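Local atomic coordinates of AB hydrolase-1 domain-containing protein (PDB entry 4L9A), a protein that belongs to the alpha/beta hydrolase fold family and probably acts as a carboxylesterase, hydrolysing ester bonds in Streptococcus mutans. Residues F107-Y112 and S131-L136; V26-G31 and L101-H106. All coordinates share one frame; numbering follows the deposited sequence.

Contact 1. Residues F107-Y112 and S131-L136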
loop_
_atom_site.group_PDB
_atom_site.type_symbol
_atom_site.label_atom_id
_atom_site.label_comp_id
_atom_site.label_asym_id
_atom_site.label_seq_id
_atom_site.Cartn_x
_atom_site.Cartn_y
_atom_site.Cartn_z
ATOM N N PHE A 107 17.202 1.719 8.733
ATOM C CA PHE A 107 17.937 0.949 7.719
ATOM C C PHE A 107 18.880 1.793 6.863
ATOM O O PHE A 107 18.817 3.022 6.889
ATOM C CB PHE A 107 16.975 0.169 6.826
ATOM C CG PHE A 107 16.154 -0.842 7.561
ATOM C CD1 PHE A 107 16.711 -2.052 7.952
ATOM C CD2 PHE A 107 14.828 -0.593 7.863
ATOM C CE1 PHE A 107 15.955 -2.998 8.633
ATOM C CE2 PHE A 107 14.065 -1.531 8.545
ATOM C CZ PHE A 107 14.641 -2.737 8.940
ATOM N N LYS A 108 19.737 1.122 6.090
ATOM C CA LYS A 108 20.873 1.780 5.436
ATOM C C LYS A 108 20.579 2.475 4.098
ATOM O O LYS A 108 21.299 3.395 3.707
ATOM C CB LYS A 108 22.042 0.796 5.264
ATOM C CG LYS A 108 22.675 0.330 6.572
ATOM C CD LYS A 108 23.705 -0.771 6.328
ATOM C CE LYS A 108 24.697 -0.881 7.486
ATOM N NZ LYS A 108 24.001 -1.095 8.785
ATOM N N PHE A 109 19.541 2.036 3.387
ATOM C CA PHE A 109 19.284 2.564 2.044
ATOM C C PHE A 109 19.284 4.091 2.017
ATOM O O PHE A 109 18.800 4.734 2.944
ATOM C CB PHE A 109 17.984 2.001 1.457
ATOM C CG PHE A 109 16.733 2.467 2.152
ATOM C CD1 PHE A 109 16.211 1.759 3.225
ATOM C CD2 PHE A 109 16.047 3.588 1.699
ATOM C CE1 PHE A 109 15.031 2.175 3.852
ATOM C CE2 PHE A 109 14.874 4.014 2.316
ATOM C CZ PHE A 109 14.363 3.300 3.401
ATOM N N GLN A 110 19.851 4.671 0.965
ATOM C CA GLN A 110 19.894 6.125 0.861
ATOM C C GLN A 110 18.823 6.683 -0.092
ATOM O O GLN A 110 18.421 7.840 0.024
ATOM C CB GLN A 110 21.295 6.612 0.479
ATOM C CG GLN A 110 22.263 6.619 1.660
ATOM C CD GLN A 110 21.664 7.291 2.888
ATOM O OE1 GLN A 110 20.946 8.286 2.775
ATOM N NE2 GLN A 110 21.938 6.735 4.065
ATOM N N SER A 111 18.368 5.856 -1.025
ATOM C CA SER A 111 17.265 6.245 -1.911
ATOM C C SER A 111 16.201 5.149 -1.961
ATOM O O SER A 111 16.470 3.986 -1.627
ATOM C CB SER A 111 17.784 6.553 -3.311
ATOM O OG SER A 111 18.414 5.413 -3.864
ATOM N N TYR A 112 14.986 5.513 -2.364
ATOM C CA TYR A 112 13.900 4.549 -2.371
ATOM C C TYR A 112 12.831 4.855 -3.416
ATOM O O TYR A 112 12.752 5.967 -3.946
ATOM C CB TYR A 112 13.243 4.504 -0.994
ATOM C CG TYR A 112 12.501 5.773 -0.648
ATOM C CD1 TYR A 112 13.184 6.913 -0.231
ATOM C CD2 TYR A 112 11.122 5.835 -0.749
ATOM C CE1 TYR A 112 12.504 8.084 0.087
ATOM C CE2 TYR A 112 10.426 6.998 -0.437
ATOM C CZ TYR A 112 11.121 8.119 -0.023
ATOM O OH TYR A 112 10.426 9.270 0.289
ATOM N N SER A 131 10.647 13.040 3.837
ATOM C CA SER A 131 11.827 12.199 4.060
ATOM C C SER A 131 13.103 12.847 3.556
ATOM O O SER A 131 13.144 13.354 2.438
ATOM C CB SER A 131 11.663 10.867 3.342
ATOM O OG SER A 131 11.602 11.069 1.937
ATOM N N SER A 132 14.160 12.806 4.361
ATOM C CA SER A 132 15.449 13.332 3.911
ATOM C C SER A 132 16.135 12.357 2.956
ATOM O O SER A 132 17.043 12.737 2.229
ATOM C CB SER A 132 16.353 13.672 5.096
ATOM O OG SER A 132 16.147 12.762 6.161
ATOM N N LYS A 133 15.698 11.098 2.961
ATOM C CA LYS A 133 16.159 10.145 1.950
ATOM C C LYS A 133 15.506 10.474 0.621
ATOM O O LYS A 133 14.399 11.018 0.589
ATOM C CB LYS A 133 15.863 8.703 2.369
ATOM C CG LYS A 133 16.781 8.244 3.515
ATOM C CD LYS A 133 16.575 6.794 3.923
ATOM C CE LYS A 133 17.484 6.463 5.115
ATOM N NZ LYS A 133 17.687 5.005 5.327
ATOM N N ALA A 134 16.191 10.147 -0.472
ATOM C CA ALA A 134 15.742 10.552 -1.795
ATOM C C ALA A 134 14.752 9.573 -2.401
ATOM O O ALA A 134 15.051 8.393 -2.581
ATOM C CB ALA A 134 16.927 10.744 -2.734
ATOM N N CYS A 135 13.574 10.082 -2.741
ATOM C CA CYS A 135 12.576 9.278 -3.421
ATOM C C CYS A 135 12.817 9.296 -4.925
ATOM O O CYS A 135 12.882 10.364 -5.536
ATOM C CB CYS A 135 11.182 9.808 -3.103
ATOM S SG CYS A 135 9.874 8.800 -3.782
ATOM N N LEU A 136 12.951 8.120 -5.524
ATOM C CA LEU A 136 13.176 8.029 -6.970
ATOM C C LEU A 136 11.900 7.784 -7.786
ATOM O O LEU A 136 11.921 7.875 -9.014
ATOM C CB LEU A 136 14.176 6.922 -7.286
ATOM C CG LEU A 136 15.541 7.086 -6.621
ATOM C CD1 LEU A 136 16.399 5.863 -6.872
ATOM C CD2 LEU A 136 16.222 8.340 -7.128
#
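Lys133 reaches from just before strand 134-141 into the turn that leads to strand 111-117. Its CB lies 3.6 Å from Gln110 O, and CG continues past the same carbonyl. Beyond CG the chain is extended; CD packs 3.6 Å from Phe109 CE2, and the two side chains cross at about a right angle. CE passes the Phe109 carbonyl, and NZ ends over the centre of the ring, a cation-pi contact of 4.0 Å to the centroid. NZ also donates to Phe109 O at 2.6 Å, in the carbonyl plane, and to Phe107 O at 2.8 Å from above its plane; Phe104 O is probably a further acceptor.

Alongside, the two strands pair in parallel: Ala134 N bonds to Gln110 O, Tyr112 N to Ala134 O, and Leu136 N to Tyr112 O. The Tyr112 ring, with CG between the backbone N and the carbonyl carbon (chi1 68°), lies across Cys135, whose CA sits over one face. At the far end Tyr112 OH and Ser131 OG share a 2.7 Å hydrogen bond.

This is the parallel pairing of a beta-alpha-beta unit, with helix 120-130 as its crossover, in the alpha/beta hydrolase sheet. Carbonyls and a ring face surround the buried ammonium, which would probably favour its charged form, and the bonds from NZ to Phe107 O and Phe109 O tie the segment before strand 111-117 to Lys133.

Contact 2. Residues V26-G31 and L101-H106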
loop_
_atom_site.group_PDB
_atom_site.type_symbol
_atom_site.label_atom_id
_atom_site.label_comp_id
_atom_site.label_asym_id
_atom_site.label_seq_id
_atom_site.Cartn_x
_atom_site.Cartn_y
_atom_site.Cartn_z
ATOM N N VAL A 26 10.351 -3.318 14.546
ATOM C CA VAL A 26 11.096 -2.084 14.768
ATOM C C VAL A 26 10.349 -1.203 15.765
ATOM O O VAL A 26 9.134 -1.049 15.672
ATOM C CB VAL A 26 11.275 -1.306 13.442
ATOM C CG1 VAL A 26 12.051 -0.017 13.681
ATOM C CG2 VAL A 26 11.973 -2.185 12.427
ATOM N N ASN A 27 11.067 -0.623 16.716
ATOM C CA ASN A 27 10.425 0.225 17.716
ATOM C C ASN A 27 10.025 1.595 17.178
ATOM O O ASN A 27 10.786 2.219 16.440
ATOM C CB ASN A 27 11.326 0.390 18.938
ATOM C CG ASN A 27 11.425 -0.883 19.757
ATOM O OD1 ASN A 27 10.448 -1.626 19.891
ATOM N ND2 ASN A 27 12.610 -1.140 20.309
ATOM N N THR A 28 8.823 2.047 17.532
ATOM C CA THR A 28 8.375 3.403 17.178
ATOM C C THR A 28 7.571 4.024 18.311
ATOM O O THR A 28 7.248 3.352 19.289
ATOM C CB THR A 28 7.472 3.433 15.916
ATOM O OG1 THR A 28 6.137 3.024 16.259
ATOM C CG2 THR A 28 8.023 2.539 14.813
ATOM N N LEU A 29 7.225 5.299 18.167
ATOM C CA LEU A 29 6.355 5.947 19.140
ATOM C C LEU A 29 4.986 5.266 19.209
ATOM O O LEU A 29 4.298 5.379 20.223
ATOM C CB LEU A 29 6.205 7.445 18.844
ATOM C CG LEU A 29 7.477 8.275 18.989
ATOM C CD1 LEU A 29 7.229 9.772 18.743
ATOM C CD2 LEU A 29 8.069 8.077 20.351
ATOM N N LEU A 30 4.601 4.571 18.133
ATOM C CA LEU A 30 3.335 3.832 18.088
ATOM C C LEU A 30 3.481 2.386 18.574
ATOM O O LEU A 30 2.551 1.570 18.441
ATOM C CB LEU A 30 2.761 3.814 16.669
ATOM C CG LEU A 30 2.395 5.179 16.108
ATOM C CD1 LEU A 30 1.901 5.049 14.655
ATOM C CD2 LEU A 30 1.343 5.818 17.008
ATOM N N GLY A 31 4.638 2.078 19.149
ATOM C CA GLY A 31 4.912 0.718 19.583
ATOM C C GLY A 31 5.548 -0.045 18.434
ATOM O O GLY A 31 5.848 0.541 17.390
ATOM N N LEU A 101 8.923 7.029 8.997
ATOM C CA LEU A 101 10.216 7.708 8.857
ATOM C C LEU A 101 11.291 7.219 9.840
ATOM O O LEU A 101 12.481 7.190 9.514
ATOM C CB LEU A 101 10.046 9.223 8.973
ATOM C CG LEU A 101 9.256 9.849 7.821
ATOM C CD1 LEU A 101 8.876 11.280 8.186
ATOM C CD2 LEU A 101 10.066 9.805 6.523
HETATM N N MSE A 102 10.875 6.855 11.046
HETATM C CA MSE A 102 11.784 6.254 12.010
HETATM C C MSE A 102 12.269 4.919 11.476
HETATM O O MSE A 102 13.440 4.554 11.626
HETATM C CB MSE A 102 11.062 5.997 13.317
HETATM C CG MSE A 102 11.091 7.127 14.292
HETATM SE SE MSE A 102 10.753 6.334 16.038
HETATM C CE MSE A 102 12.294 5.126 16.108
ATOM N N ILE A 103 11.347 4.176 10.882
ATOM C CA ILE A 103 11.686 2.903 10.269
ATOM C C ILE A 103 12.660 3.137 9.117
ATOM O O ILE A 103 13.628 2.397 8.966
ATOM C CB ILE A 103 10.424 2.137 9.815
ATOM C CG1 ILE A 103 9.565 1.784 11.035
ATOM C CG2 ILE A 103 10.805 0.874 9.056
ATOM C CD1 ILE A 103 8.219 1.129 10.720
ATOM N N PHE A 104 12.431 4.182 8.319
ATOM C CA PHE A 104 13.369 4.498 7.248
ATOM C C PHE A 104 14.773 4.702 7.831
ATOM O O PHE A 104 15.752 4.179 7.305
ATOM C CB PHE A 104 12.957 5.754 6.468
ATOM C CG PHE A 104 11.995 5.490 5.327
ATOM C CD1 PHE A 104 11.052 4.477 5.409
ATOM C CD2 PHE A 104 12.049 6.257 4.166
ATOM C CE1 PHE A 104 10.171 4.231 4.362
ATOM C CE2 PHE A 104 11.175 6.015 3.114
ATOM C CZ PHE A 104 10.232 4.999 3.215
ATOM N N GLU A 105 14.862 5.477 8.908
ATOM C CA GLU A 105 16.162 5.812 9.502
ATOM C C GLU A 105 16.847 4.596 10.125
ATOM O O GLU A 105 18.057 4.592 10.337
ATOM C CB GLU A 105 16.022 6.923 10.549
ATOM C CG GLU A 105 15.441 8.220 10.003
ATOM C CD GLU A 105 16.170 8.719 8.765
ATOM O OE1 GLU A 105 17.404 8.918 8.842
ATOM O OE2 GLU A 105 15.506 8.905 7.718
ATOM N N HIS A 106 16.061 3.568 10.416
ATOM C CA HIS A 106 16.571 2.343 11.012
ATOM C C HIS A 106 17.429 1.538 10.035
ATOM O O HIS A 106 18.291 0.769 10.457
ATOM C CB HIS A 106 15.401 1.497 11.511
ATOM C CG HIS A 106 15.803 0.287 12.300
ATOM N ND1 HIS A 106 16.299 0.364 13.585
ATOM C CD2 HIS A 106 15.742 -1.033 11.998
ATOM C CE1 HIS A 106 16.538 -0.857 14.035
ATOM N NE2 HIS A 106 16.201 -1.722 13.095
#
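Val26, the last residue of the edge strand 22-26, one of the two outermost, packs against Ile103 and His106 on the final turns of helix 93-106. The apolar contacts come first. Val26 CG1, anti to the backbone N (chi1 180°), meets Ile103 CG1 at 4.1 Å, and Thr28 CG2 approaches the same Ile103 atom at an equal distance. Ile103 continues inward onto Ile33, Leu73 and Ile75 of the sheet.

A CH-pi contact follows: Val26 CG1 stands over one face of the His106 imidazole, offset toward the rim and 4.2 Å from the centroid, while CG2 touches ring atom CD2. The two side chains lie alongside, pointing in opposite directions. His106 NE2 is hydrogen-bonded to Glu24 on the same strand.

The selenium-bearing side chain of Met102, a selenomethionine, makes the third kind. SE lies 3.9 Å from Thr28 CA, and the bend at chi3 (61°) turns CE to 3.3 Å from Asn27 O, covering the backbone at Asn27 and Thr28, where the turn begins.

Within 26-31, Thr28 OG1 accepts from Leu30 N in an ST turn and donates to Gly31 O at 2.7 Å, on a lone pair in the carbonyl plane, bracing a type I turn from Thr28 to Gly31. Helix 93-106 thus meets an internally bonded hairpin connection through dispersion and CH-pi contacts, with the histidine–Glu24 bond tying His106 to the edge strand.

How the contacts relate
Contact 2 and contact 1 follow one another along the chain: helix 93-106 packs on the 26-31 turn, then runs directly into the 107-112 segment. Their centres lie about 15 Å apart, and Phe104 joins them from the helix side facing contact 1. Its carbonyl O, 2.9 Å from Lys133 NZ, links the helix backbone to the lysine of contact 1, and its ring meets both Phe109 and Tyr112 edge-to-face. Leu101 CD2 adds packing on Ser131 CB, at 3.7 Å. One helix therefore touches the antiparallel edge of the sheet in contact 2 and the parallel pairing in contact 1. Both centres lie about 18 Å from the centre of the chain, on the same side of it.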